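Local coordinates for protein ACDH-11, isoform b (Caenorhabditis elegans, PDB 4Y9J) that belongs to the acyl-CoA dehydrogenase family of flavoproteins and binds flavin-adenine dinucleotide in an assembly of four chains, at residues 187-192 / 257-262. Residues are numbered along the deposited sequence; the frame is centred on the assembly and turned at random. Where two conformers were deposited one is given.
Sequences GQWMTE and LKIRDE. With FAD (flavin-adenine dinucleotide), chain E.
The indole of Trp189 reaches the end of strand 252-258 with its six-membered ring, which meets two aliphatic side chains at different atoms. CZ2 of Trp189 lies 3.8 Å from CD1 of Ile259, and CG1 of Ile259 packs against the same corner. One bond further round than CH2, CZ3 of Trp189 approaches CD1 of Leu257 at 4.0 Å. Both methyls come in obliquely to the ring, and the Leu257 side chain crosses the indole at about a right angle. Ile259 extends its CD1 to the indole through a fully stretched chain (chi2 180°).

The residues flanking Trp189 bind the pyrimidine edge of the flavin. O of Gln188 accepts a nearly straight bond from FAD N3 (2.8 Å, 165°). N of Met190 and N of Thr191 both donate to FAD O2, each at 2.9 Å, so one carbonyl oxygen is gripped twice. OG1 of Thr191 donates to FAD N1 at 2.8 Å; chi1 of -58° sets this hydroxyl beside its own backbone N. Further out, Trp189 O accepts hydrogen bonds from Thr234 OG1 and Lys221 NZ, and Lys221 also forms a salt bridge with Glu192. Within the mixed sheet of the middle domain, strand 231-238 lies between the two strands, parallel to 186-189 and antiparallel to 252-258; strand 285-298 adds Leu288 against Trp189, and helix 304-338 packs on Gln188 and Met190.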
loop_
_atom_site.group_PDB
_atom_site.type_symbol
_atom_site.label_atom_id
_atom_site.label_comp_id
_atom_site.label_asym_id
_atom_site.label_seq_id
_atom_site.Cartn_x
_atom_site.Cartn_y
_atom_site.Cartn_z
ATOM N N GLY B 187 -28.368 -8.291 0.564
ATOM C CA GLY B 187 -28.171 -6.897 0.138
ATOM C C GLY B 187 -29.438 -6.293 -0.428
ATOM O O GLY B 187 -30.489 -6.934 -0.416
ATOM N N GLN B 188 -29.345 -5.035 -0.840
ATOM C CA GLN B 188 -30.486 -4.220 -1.246
ATOM C C GLN B 188 -29.875 -3.341 -2.344
ATOM O O GLN B 188 -29.040 -2.487 -2.046
ATOM C CB GLN B 188 -30.942 -3.369 -0.029
ATOM C CG GLN B 188 -31.980 -2.214 -0.284
ATOM C CD GLN B 188 -32.148 -1.259 0.910
ATOM O OE1 GLN B 188 -31.422 -1.337 1.903
ATOM N NE2 GLN B 188 -33.070 -0.281 0.777
ATOM N N TRP B 189 -30.292 -3.537 -3.596
ATOM C CA TRP B 189 -29.653 -2.831 -4.750
ATOM C C TRP B 189 -30.648 -1.905 -5.475
ATOM O O TRP B 189 -31.268 -2.255 -6.474
ATOM C CB TRP B 189 -29.057 -3.803 -5.762
ATOM C CG TRP B 189 -28.074 -4.815 -5.225
ATOM C CD1 TRP B 189 -27.408 -4.804 -4.042
ATOM C CD2 TRP B 189 -27.660 -6.004 -5.898
ATOM N NE1 TRP B 189 -26.607 -5.929 -3.929
ATOM C CE2 TRP B 189 -26.757 -6.685 -5.042
ATOM C CE3 TRP B 189 -27.978 -6.569 -7.126
ATOM C CZ2 TRP B 189 -26.161 -7.850 -5.389
ATOM C CZ3 TRP B 189 -27.407 -7.744 -7.466
ATOM C CH2 TRP B 189 -26.508 -8.381 -6.596
ATOM N N MET B 190 -30.765 -0.697 -4.968
ATOM C CA MET B 190 -31.648 0.313 -5.485
ATOM C C MET B 190 -31.003 1.424 -6.282
ATOM O O MET B 190 -31.506 1.835 -7.388
ATOM C CB MET B 190 -32.429 0.959 -4.331
ATOM C CG MET B 190 -33.511 0.043 -3.826
ATOM S SD MET B 190 -34.397 0.647 -2.348
ATOM C CE MET B 190 -35.161 2.154 -2.977
ATOM N N THR B 191 -29.926 1.936 -5.719
ATOM C CA THR B 191 -29.271 3.133 -6.183
ATOM C C THR B 191 -28.586 2.924 -7.506
ATOM O O THR B 191 -27.832 1.954 -7.683
ATOM C CB THR B 191 -28.340 3.708 -5.162
ATOM O OG1 THR B 191 -29.034 3.992 -3.958
ATOM C CG2 THR B 191 -27.649 4.965 -5.708
ATOM N N GLU B 192 -28.860 3.828 -8.447
ATOM C CA GLU B 192 -28.201 3.784 -9.748
ATOM C C GLU B 192 -27.543 5.146 -10.057
ATOM O O GLU B 192 -27.766 6.104 -9.331
ATOM C CB GLU B 192 -29.173 3.342 -10.812
ATOM C CG GLU B 192 -29.793 1.945 -10.517
ATOM C CD GLU B 192 -30.357 1.229 -11.692
ATOM O OE1 GLU B 192 -30.219 1.688 -12.866
ATOM O OE2 GLU B 192 -31.040 0.178 -11.454
ATOM N N LEU B 257 -32.840 -12.266 -5.823
ATOM C CA LEU B 257 -31.829 -13.106 -6.463
ATOM C C LEU B 257 -30.751 -13.616 -5.570
ATOM O O LEU B 257 -30.473 -13.021 -4.502
ATOM C CB LEU B 257 -31.181 -12.431 -7.665
ATOM C CG LEU B 257 -30.204 -11.279 -7.465
ATOM C CD1 LEU B 257 -29.258 -11.147 -8.640
ATOM C CD2 LEU B 257 -30.891 -10.000 -7.296
ATOM N N LYS B 258 -30.156 -14.738 -5.996
ATOM C CA LYS B 258 -28.953 -15.271 -5.385
ATOM C C LYS B 258 -27.741 -14.598 -6.053
ATOM O O LYS B 258 -27.715 -14.506 -7.269
ATOM C CB LYS B 258 -28.816 -16.781 -5.542
ATOM C CG LYS B 258 -29.547 -17.564 -4.483
ATOM C CD LYS B 258 -29.328 -19.023 -4.673
ATOM C CE LYS B 258 -27.976 -19.507 -4.128
ATOM N NZ LYS B 258 -27.759 -19.200 -2.705
ATOM N N ILE B 259 -26.788 -14.149 -5.251
ATOM C CA ILE B 259 -25.646 -13.380 -5.751
ATOM C C ILE B 259 -24.696 -14.352 -6.470
ATOM O O ILE B 259 -24.107 -14.024 -7.521
ATOM C CB ILE B 259 -24.993 -12.601 -4.615
ATOM C CG1 ILE B 259 -25.993 -11.551 -4.102
ATOM C CG2 ILE B 259 -23.701 -11.894 -5.060
ATOM C CD1 ILE B 259 -25.461 -10.696 -2.946
ATOM N N ARG B 260 -24.562 -15.557 -5.942
ATOM C CA ARG B 260 -23.648 -16.573 -6.481
ATOM C C ARG B 260 -24.384 -17.854 -6.709
ATOM O O ARG B 260 -25.320 -18.174 -6.000
ATOM C CB ARG B 260 -22.446 -16.817 -5.544
ATOM C CG ARG B 260 -21.566 -15.574 -5.404
ATOM C CD ARG B 260 -20.374 -15.703 -4.383
ATOM N NE ARG B 260 -19.696 -14.407 -4.337
ATOM C CZ ARG B 260 -20.123 -13.322 -3.657
ATOM N NH1 ARG B 260 -21.178 -13.352 -2.823
ATOM N NH2 ARG B 260 -19.432 -12.177 -3.811
ATOM N N ASP B 261 -23.981 -18.575 -7.752
ATOM C CA ASP B 261 -24.646 -19.803 -8.160
ATOM C C ASP B 261 -24.115 -20.969 -7.307
ATOM O O ASP B 261 -23.341 -20.745 -6.366
ATOM C CB ASP B 261 -24.449 -20.028 -9.668
ATOM C CG ASP B 261 -23.022 -20.523 -10.044
ATOM O OD1 ASP B 261 -22.101 -20.726 -9.173
ATOM O OD2 ASP B 261 -22.847 -20.726 -11.261
ATOM N N GLU B 262 -24.515 -22.189 -7.612
ATOM C CA GLU B 262 -24.018 -23.351 -6.822
ATOM C C GLU B 262 -22.471 -23.699 -6.918
ATOM O O GLU B 262 -21.921 -24.313 -6.004
ATOM C CB GLU B 262 -24.910 -24.590 -6.963
ATOM C CG GLU B 262 -25.866 -24.662 -8.152
ATOM C CD GLU B 262 -26.671 -25.995 -8.168
ATOM O OE1 GLU B 262 -27.340 -26.317 -7.137
ATOM O OE2 GLU B 262 -26.647 -26.732 -9.202
HETATM P PA FAD E . -28.937 12.459 -4.700
HETATM O O1A FAD E . -30.435 12.184 -4.582
HETATM O O2A FAD E . -28.362 12.696 -6.108
HETATM O O5B FAD E . -28.573 13.841 -3.946
HETATM C C5B FAD E . -28.903 13.980 -2.569
HETATM C C4B FAD E . -29.178 15.436 -2.321
HETATM O O4B FAD E . -30.284 15.768 -3.188
HETATM C C3B FAD E . -29.544 15.755 -0.908
HETATM O O3B FAD E . -29.377 17.191 -0.601
HETATM C C2B FAD E . -31.046 15.559 -1.003
HETATM O O2B FAD E . -31.738 16.216 0.072
HETATM C C1B FAD E . -31.343 16.218 -2.371
HETATM N N9A FAD E . -32.670 15.835 -2.889
HETATM C C8A FAD E . -33.004 14.654 -3.499
HETATM N N7A FAD E . -34.340 14.644 -3.778
HETATM C C5A FAD E . -34.857 15.851 -3.389
HETATM C C6A FAD E . -36.178 16.485 -3.409
HETATM N N6A FAD E . -37.241 15.828 -3.953
HETATM N N1A FAD E . -36.270 17.732 -2.885
HETATM C C2A FAD E . -35.225 18.362 -2.336
HETATM N N3A FAD E . -33.993 17.854 -2.288
HETATM C C4A FAD E . -33.762 16.621 -2.797
HETATM N N1 FAD E . -27.749 2.239 -2.147
HETATM C C2 FAD E . -28.194 0.972 -2.403
HETATM O O2 FAD E . -29.263 0.860 -3.058
HETATM N N3 FAD E . -27.656 -0.099 -1.925
HETATM C C4 FAD E . -26.566 -0.148 -1.195
HETATM O O4 FAD E . -26.096 -1.192 -0.801
HETATM C C4X FAD E . -25.981 1.204 -0.876
HETATM N N5 FAD E . -24.741 1.226 -0.214
HETATM C C5X FAD E . -24.280 2.554 0.006
HETATM C C6 FAD E . -23.057 2.625 0.736
HETATM C C7 FAD E . -22.529 3.926 1.034
HETATM C C7M FAD E . -21.269 3.932 1.838
HETATM C C8 FAD E . -23.211 5.092 0.511
HETATM C C8M FAD E . -22.634 6.488 0.797
HETATM C C9 FAD E . -24.401 5.032 -0.205
HETATM C C9A FAD E . -24.956 3.744 -0.504
HETATM N N10 FAD E . -26.103 3.663 -1.244
HETATM C C10 FAD E . -26.612 2.360 -1.467
HETATM C "C1'" FAD E . -26.710 4.806 -1.826
HETATM C "C2'" FAD E . -27.571 5.747 -0.975
HETATM O "O2'" FAD E . -28.853 5.215 -0.705
HETATM C "C3'" FAD E . -27.708 7.070 -1.723
HETATM O "O3'" FAD E . -26.409 7.607 -1.745
HETATM C "C4'" FAD E . -28.704 7.990 -1.041
HETATM O "O4'" FAD E . -30.020 7.433 -1.037
HETATM C "C5'" FAD E . -28.699 9.378 -1.691
HETATM O "O5'" FAD E . -29.045 9.258 -3.132
HETATM P P FAD E . -27.929 9.822 -4.227
HETATM O O1P FAD E . -26.609 9.296 -3.827
HETATM O O2P FAD E . -28.494 9.564 -5.601
HETATM O O3P FAD E . -27.985 11.433 -3.944
#